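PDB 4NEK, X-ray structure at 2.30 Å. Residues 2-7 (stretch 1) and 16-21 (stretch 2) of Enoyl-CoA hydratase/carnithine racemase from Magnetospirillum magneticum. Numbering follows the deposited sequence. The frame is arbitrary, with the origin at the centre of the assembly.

Stretch 1, residues 2-7: SELVLS
Stretch 2, residues 16-21: VRMNRP

The two stretches belong to one chain and pair as neighbouring antiparallel strands, 5-7 against 16-18, with their N-to-C directions 162° apart and their axes approaching to 4.7 Å. The register is fixed by CA-CA distances: Ser7 to Val16 4.5 Å, Leu6 to Arg17 5.1 Å, Val5 to Met18 4.8 Å and, beyond the strand, Leu4 to Asn19 4.6 Å. Together the stretches bury 435 Å².

Val16 (phi/psi -130/112, chi1 178°, t) opens stretch 2 in a non-hydrogen-bonded pair with Ser7 (-142/140, chi1 -172°, t). Its CG2 lies 4.0 Å from Ser7 OG, and its CG1 lies 4.4 Å from CG1 of Val5 (-136/126, chi1 169°, t), an apolar contact between branched side chains on the same sheet face. Val16 CA also stands 3.4 Å from Leu6 O, a CA-H...O contact with 138° at the hydrogen.

Arg17 (-120/129) forms the hydrogen-bonded pair with Leu6 (-112/138). Arg17 N donates to Leu6 O at 2.8 Å and Leu6 N donates to Arg17 O at 2.9 Å, both with N-H...O angles of 169°, so two near-linear hydrogen bonds close a ring that anchors the register. Arg17 O also receives a CA-H...O contact from Val5 CA at 3.4 Å. The side chains of Arg17 and Leu6 project to the face opposite the valines, with Arg17 CB 4.3 Å from Leu6 CB. Arg17 extends through chi1 -177° and chi2 -171°, then turns at chi3 -64° and chi4 -82°; its NH1 and NH2 are hydrogen-bonded elsewhere in the structure.

Met18, a selenomethionine (-82/135; chi -65°, 173°, -79°), returns to the Val16 face in a non-hydrogen-bonded pair with Val5. It is buried, yet the nearest approach of its side chain to stretch 1 is Met18 CB to Leu4 O, 4.7 Å.

Asn19 (-141/64) continues the pairing past the strand. Its N donates to Leu4 O at 2.8 Å (142°). With CA-to-CB directed toward stretch 1, chi1 -171° (t) and chi2 39° bring ND2 to Glu3 O at 2.9 Å (156°). An amide suits this place because it can donate to a backbone carbonyl; ND2 also lies 3.7 Å from Leu6 CD1 (chi -56°, 170°). Leu4 CA meets Asn19 O at 3.5 Å, 161° at the hydrogen.

Arg20 (-130/60; chi1 to chi3 all t, chi4 -145°) sets its CB 4.2 Å from CD2 of Leu4 (-74/-14; chi -65°, -170°), so the aliphatic base of the arginine meets the leucine. Pro21 (-64/-26, C-gamma endo) makes no contact with stretch 1.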

# COMPACT_ATOMS: atom_id res chain seq x y z
N SER C 2 -18.69 17.24 36.44
CA SER C 2 -19.06 17.89 35.15
C SER C 2 -19.91 17.03 34.25
O SER C 2 -19.79 15.83 34.31
CB SER C 2 -17.79 18.35 34.38
OG SER C 2 -16.93 17.25 34.09
N GLU C 3 -20.75 17.66 33.39
CA GLU C 3 -21.54 16.94 32.36
C GLU C 3 -20.75 16.93 31.03
O GLU C 3 -21.17 16.46 29.94
CB GLU C 3 -22.94 17.56 32.19
CG GLU C 3 -23.82 17.49 33.48
CD GLU C 3 -23.33 18.39 34.66
OE1 GLU C 3 -23.57 19.62 34.64
OE2 GLU C 3 -22.69 17.89 35.63
N LEU C 4 -19.54 17.42 31.18
CA LEU C 4 -18.56 17.41 30.14
C LEU C 4 -17.95 16.04 29.87
O LEU C 4 -17.33 15.87 28.84
CB LEU C 4 -17.48 18.38 30.52
CG LEU C 4 -17.93 19.84 30.60
CD1 LEU C 4 -16.69 20.72 30.75
CD2 LEU C 4 -18.74 20.30 29.41
N VAL C 5 -18.14 15.08 30.77
CA VAL C 5 -17.72 13.72 30.54
C VAL C 5 -18.84 12.79 30.98
O VAL C 5 -19.27 12.88 32.10
CB VAL C 5 -16.47 13.39 31.39
CG1 VAL C 5 -16.17 11.90 31.37
CG2 VAL C 5 -15.29 14.18 30.91
N LEU C 6 -19.27 11.88 30.11
CA LEU C 6 -20.37 10.97 30.41
C LEU C 6 -19.79 9.59 30.49
O LEU C 6 -18.98 9.22 29.68
CB LEU C 6 -21.40 10.98 29.30
CG LEU C 6 -21.97 12.36 28.99
CD1 LEU C 6 -22.82 12.40 27.72
CD2 LEU C 6 -22.77 12.87 30.18
N SER C 7 -20.24 8.83 31.47
CA SER C 7 -19.75 7.51 31.63
C SER C 7 -20.87 6.59 32.05
O SER C 7 -21.68 6.96 32.86
CB SER C 7 -18.69 7.51 32.70
OG SER C 7 -18.08 6.25 32.73
N VAL C 16 -17.06 5.84 27.95
CA VAL C 16 -16.56 7.09 28.50
C VAL C 16 -16.54 8.08 27.35
O VAL C 16 -15.80 7.89 26.41
CB VAL C 16 -15.14 6.89 29.03
CG1 VAL C 16 -14.59 8.19 29.56
CG2 VAL C 16 -15.11 5.83 30.13
N ARG C 17 -17.39 9.08 27.41
CA ARG C 17 -17.60 9.96 26.29
C ARG C 17 -17.25 11.40 26.65
O ARG C 17 -17.72 11.91 27.66
CB ARG C 17 -19.04 9.91 25.83
CG ARG C 17 -19.22 10.79 24.60
CD ARG C 17 -20.67 10.97 24.22
NE ARG C 17 -21.34 9.75 23.81
CZ ARG C 17 -21.28 9.21 22.58
NH1 ARG C 17 -20.59 9.78 21.59
NH2 ARG C 17 -21.90 8.09 22.33
N MSE C 18 -16.42 12.05 25.84
CA MSE C 18 -16.12 13.46 26.03
C MSE C 18 -17.24 14.22 25.42
O MSE C 18 -17.68 13.92 24.32
CB MSE C 18 -14.81 13.82 25.40
CG MSE C 18 -13.68 13.06 26.12
SE MSE C 18 -11.95 13.33 25.16
CE MSE C 18 -12.21 12.03 23.67
N ASN C 19 -17.69 15.23 26.15
CA ASN C 19 -18.93 15.91 25.83
C ASN C 19 -18.87 17.42 26.02
O ASN C 19 -19.56 17.98 26.84
CB ASN C 19 -20.03 15.33 26.68
CG ASN C 19 -21.41 15.82 26.27
OD1 ASN C 19 -21.70 15.95 25.09
ND2 ASN C 19 -22.25 16.07 27.23
N ARG C 20 -18.02 18.07 25.24
CA ARG C 20 -17.94 19.50 25.14
C ARG C 20 -17.97 19.83 23.65
O ARG C 20 -17.04 20.39 23.10
CB ARG C 20 -16.65 19.96 25.81
CG ARG C 20 -16.54 21.45 26.01
CD ARG C 20 -15.21 21.79 26.65
NE ARG C 20 -15.11 23.22 26.92
CZ ARG C 20 -13.99 23.96 26.84
NH1 ARG C 20 -12.83 23.44 26.47
NH2 ARG C 20 -14.04 25.24 27.09
N PRO C 21 -19.04 19.44 23.00
CA PRO C 21 -19.01 19.44 21.54
C PRO C 21 -18.85 20.81 20.95
O PRO C 21 -18.30 20.92 19.84
CB PRO C 21 -20.37 18.85 21.14
CG PRO C 21 -21.21 18.98 22.36
CD PRO C 21 -20.28 18.87 23.53